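Local coordinates for tyrosine specific protein phosphatase (Trypanosoma cruzi, PDB 4AZ1), which probably acts as a protein tyrosine phosphatase, removing phosphate from phosphotyrosine residues of protein substrates, at residues A[23-28]-A[275-280]. Numbering follows the deposited sequence.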
ATOM      1  N   ARG A  23      23.086 -28.920  17.421  1.00 42.78           N
ATOM      2  CA  ARG A  23      23.807 -28.337  18.557  1.00 36.08           C
ATOM      3  C   ARG A  23      24.146 -26.854  18.331  1.00 37.14           C
ATOM      4  O   ARG A  23      23.948 -26.025  19.218  1.00 38.11           O
ATOM      5  CB  ARG A  23      25.085 -29.131  18.802  1.00 40.34           C
ATOM      6  CG  ARG A  23      25.809 -28.773  20.083  1.00 48.97           C
ATOM      7  CD  ARG A  23      27.088 -29.598  20.215  1.00 60.21           C
ATOM      8  NE  ARG A  23      28.049 -29.239  19.175  1.00 58.30           N
ATOM      9  CZ  ARG A  23      28.532 -30.088  18.271  1.00 60.00           C
ATOM     10  NH1 ARG A  23      28.156 -31.370  18.281  1.00 54.11           N
ATOM     11  NH2 ARG A  23      29.402 -29.652  17.364  1.00 56.98           N
ATOM     12  N   GLU A  24      24.651 -26.523  17.143  1.00 36.20           N
ATOM     13  CA  GLU A  24      24.986 -25.137  16.827  1.00 39.87           C
ATOM     14  C   GLU A  24      23.750 -24.249  16.781  1.00 40.65           C
ATOM     15  O   GLU A  24      23.769 -23.122  17.277  1.00 37.26           O
ATOM     16  CB  GLU A  24      25.714 -25.048  15.479  1.00 33.39           C
ATOM     17  CG  GLU A  24      27.190 -25.444  15.547  1.00 39.06           C
ATOM     18  CD  GLU A  24      27.842 -25.432  14.166  1.00 44.50           C
ATOM     19  OE1 GLU A  24      27.195 -24.983  13.179  1.00 37.16           O
ATOM     20  OE2 GLU A  24      29.009 -25.862  14.075  1.00 35.16           O
ATOM     21  N   PHE A  25      22.676 -24.741  16.168  1.00 29.91           N
ATOM     22  CA  PHE A  25      21.472 -23.931  16.101  1.00 34.69           C
ATOM     23  C   PHE A  25      20.903 -23.649  17.502  1.00 42.92           C
ATOM     24  O   PHE A  25      20.472 -22.527  17.781  1.00 35.07           O
ATOM     25  CB  PHE A  25      20.419 -24.567  15.199  1.00 26.25           C
ATOM     26  CG  PHE A  25      19.201 -23.719  15.023  1.00 28.79           C
ATOM     27  CD1 PHE A  25      19.221 -22.622  14.166  1.00 29.65           C
ATOM     28  CD2 PHE A  25      18.034 -23.998  15.731  1.00 35.57           C
ATOM     29  CE1 PHE A  25      18.092 -21.821  14.005  1.00 36.67           C
ATOM     30  CE2 PHE A  25      16.895 -23.202  15.566  1.00 39.36           C
ATOM     31  CZ  PHE A  25      16.935 -22.111  14.707  1.00 31.84           C
ATOM     32  N   SER A  26      20.913 -24.654  18.379  1.00 39.46           N
ATOM     33  CA  SER A  26      20.451 -24.454  19.745  1.00 46.58           C
ATOM     34  C   SER A  26      21.314 -23.433  20.479  1.00 44.00           C
ATOM     35  O   SER A  26      20.807 -22.595  21.221  1.00 47.82           O
ATOM     36  CB  SER A  26      20.426 -25.779  20.513  1.00 48.76           C
ATOM     37  OG  SER A  26      19.435 -26.639  19.974  1.00 49.27           O
ATOM     38  N   LEU A  27      22.620 -23.495  20.254  1.00 38.12           N
ATOM     39  CA  LEU A  27      23.532 -22.522  20.840  1.00 40.20           C
ATOM     40  C   LEU A  27      23.226 -21.104  20.346  1.00 41.93           C
ATOM     41  O   LEU A  27      23.285 -20.143  21.119  1.00 46.76           O
ATOM     42  CB  LEU A  27      24.979 -22.924  20.551  1.00 44.71           C
ATOM     43  CG  LEU A  27      26.108 -22.047  21.080  1.00 48.02           C
ATOM     44  CD1 LEU A  27      26.103 -22.026  22.611  1.00 55.67           C
ATOM     45  CD2 LEU A  27      27.444 -22.560  20.548  1.00 49.83           C
ATOM     46  N   LEU A  28      22.868 -20.966  19.075  1.00 40.44           N
ATOM     47  CA  LEU A  28      22.461 -19.655  18.563  1.00 48.52           C
ATOM     48  C   LEU A  28      21.208 -19.125  19.266  1.00 45.44           C
ATOM     49  O   LEU A  28      21.158 -17.959  19.649  1.00 43.89           O
ATOM     50  CB  LEU A  28      22.211 -19.701  17.055  1.00 45.09           C
ATOM     51  CG  LEU A  28      23.420 -19.819  16.130  1.00 48.16           C
ATOM     52  CD1 LEU A  28      22.958 -20.196  14.733  1.00 40.26           C
ATOM     53  CD2 LEU A  28      24.207 -18.517  16.089  1.00 41.11           C
ATOM     54  N   GLU A 275      16.154 -26.230  10.289  1.00 25.60           N
ATOM     55  CA  GLU A 275      16.403 -26.746   8.945  1.00 31.57           C
ATOM     56  C   GLU A 275      16.854 -25.628   8.020  1.00 31.31           C
ATOM     57  O   GLU A 275      17.525 -25.893   7.027  1.00 30.28           O
ATOM     58  CB  GLU A 275      15.184 -27.487   8.369  1.00 32.09           C
ATOM     59  CG  GLU A 275      14.028 -26.592   8.022  1.00 35.84           C
ATOM     60  CD  GLU A 275      13.169 -26.246   9.223  1.00 45.87           C
ATOM     61  OE1 GLU A 275      13.515 -26.662  10.362  1.00 40.25           O
ATOM     62  OE2 GLU A 275      12.141 -25.563   9.017  1.00 47.01           O
ATOM     63  N   GLN A 276      16.527 -24.378   8.353  1.00 26.59           N
ATOM     64  CA  GLN A 276      17.007 -23.264   7.529  1.00 26.79           C
ATOM     65  C   GLN A 276      18.510 -23.054   7.743  1.00 32.34           C
ATOM     66  O   GLN A 276      19.219 -22.696   6.817  1.00 31.05           O
ATOM     67  CB  GLN A 276      16.214 -21.974   7.813  1.00 25.06           C
ATOM     68  CG  GLN A 276      14.773 -22.007   7.247  1.00 28.00           C
ATOM     69  CD  GLN A 276      13.867 -20.997   7.935  1.00 28.56           C
ATOM     70  OE1 GLN A 276      14.309 -20.288   8.846  1.00 32.62           O
ATOM     71  NE2 GLN A 276      12.593 -20.939   7.521  1.00 30.39           N
ATOM     72  N   TYR A 277      18.982 -23.282   8.965  1.00 25.40           N
ATOM     73  CA  TYR A 277      20.407 -23.183   9.276  1.00 28.51           C
ATOM     74  C   TYR A 277      21.142 -24.348   8.604  1.00 23.92           C
ATOM     75  O   TYR A 277      22.237 -24.196   8.029  1.00 31.09           O
ATOM     76  CB  TYR A 277      20.593 -23.213  10.807  1.00 27.87           C
ATOM     77  CG  TYR A 277      22.032 -23.109  11.285  1.00 30.12           C
ATOM     78  CD1 TYR A 277      22.746 -21.912  11.175  1.00 29.19           C
ATOM     79  CD2 TYR A 277      22.665 -24.196  11.872  1.00 31.02           C
ATOM     80  CE1 TYR A 277      24.070 -21.814  11.624  1.00 28.80           C
ATOM     81  CE2 TYR A 277      23.988 -24.110  12.324  1.00 33.48           C
ATOM     82  CZ  TYR A 277      24.678 -22.911  12.199  1.00 32.79           C
ATOM     83  OH  TYR A 277      25.982 -22.818  12.653  1.00 33.97           O
ATOM     84  N   PHE A 278      20.518 -25.517   8.668  1.00 28.07           N
ATOM     85  CA  PHE A 278      21.030 -26.692   7.976  1.00 27.47           C
ATOM     86  C   PHE A 278      21.245 -26.427   6.478  1.00 26.92           C
ATOM     87  O   PHE A 278      22.282 -26.812   5.923  1.00 31.47           O
ATOM     88  CB  PHE A 278      20.070 -27.854   8.176  1.00 28.75           C
ATOM     89  CG  PHE A 278      20.757 -29.157   8.376  1.00 38.00           C
ATOM     90  CD1 PHE A 278      21.826 -29.523   7.556  1.00 42.10           C
ATOM     91  CD2 PHE A 278      20.361 -30.014   9.394  1.00 41.82           C
ATOM     92  CE1 PHE A 278      22.480 -30.741   7.744  1.00 56.93           C
ATOM     93  CE2 PHE A 278      21.013 -31.235   9.597  1.00 46.14           C
ATOM     94  CZ  PHE A 278      22.073 -31.599   8.769  1.00 52.67           C
ATOM     95  N   VAL A 279      20.294 -25.746   5.832  1.00 31.41           N
ATOM     96  CA  VAL A 279      20.408 -25.481   4.389  1.00 28.15           C
ATOM     97  C   VAL A 279      21.726 -24.760   4.021  1.00 29.54           C
ATOM     98  O   VAL A 279      22.303 -25.027   2.965  1.00 36.11           O
ATOM     99  CB  VAL A 279      19.154 -24.746   3.813  1.00 31.08           C
ATOM    100  CG1 VAL A 279      19.347 -24.407   2.319  1.00 30.64           C
ATOM    101  CG2 VAL A 279      17.910 -25.614   3.964  1.00 27.48           C
ATOM    102  N   ILE A 280      22.231 -23.888   4.896  1.00 26.96           N
ATOM    103  CA  ILE A 280      23.498 -23.230   4.578  1.00 34.35           C
ATOM    104  C   ILE A 280      24.628 -24.261   4.453  1.00 33.90           C
ATOM    105  O   ILE A 280      25.401 -24.201   3.504  1.00 30.73           O
ATOM    106  CB  ILE A 280      23.883 -22.111   5.572  1.00 35.83           C
ATOM    107  CG1 ILE A 280      22.742 -21.100   5.711  1.00 26.89           C
ATOM    108  CG2 ILE A 280      25.184 -21.398   5.116  1.00 34.19           C
ATOM    109  CD1 ILE A 280      22.891 -20.182   6.917  1.00 31.65           C
TER
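The helical segments 23-28 and 275-280 pass with their axes 10.1 Å apart and their N-to-C directions at 122°, and Phe25 and Tyr277 face each other where the backbones come nearest, 6.9 Å between their CA atoms. Within 275-280, Tyr277 makes essentially all of the contact: its side chain reaches across to Glu24, Phe25 and Leu28, which lie along one side of the first helix. With CG anti to the backbone N (chi1 -180°), the phenol leaves its own helix and brings its hydroxyl to the Glu24 carboxylate. Tyr277 OH donates a short hydrogen bond of 2.5 Å to Glu24 OE1, which it meets from above the carboxylate plane, while OE1 itself sits at the ring's edge, in the ring plane. Carboxylate and ring are turned 72° apart. The same OE1 is also hydrogen-bonded to Tyr281, one turn further along helix 274-288, and OE2 forms a salt bridge with Arg20, so partners on both helices fix the rotation of the carboxylate and probably favour its charged form. In this protein tyrosine phosphatase fold, the contact joins the N-terminal helix 14-30 to helix 274-288, near the C-terminal end of the chain. Leu28 approaches the phenol differently: its CD1 methyl stands over one face in a CH-pi contact, 4.1 Å from the Tyr277 ring centroid. Nearer the base of the tyrosine, Phe25 CD1 packs 3.7 Å from Tyr277 CB, and the two aromatic side chains run past each other in opposite senses. Tyr257 of helix 255-266 touches both Leu28 and Tyr277, adding a third helix to this buried cluster, and Val21, one turn before Phe25, also touches Tyr277.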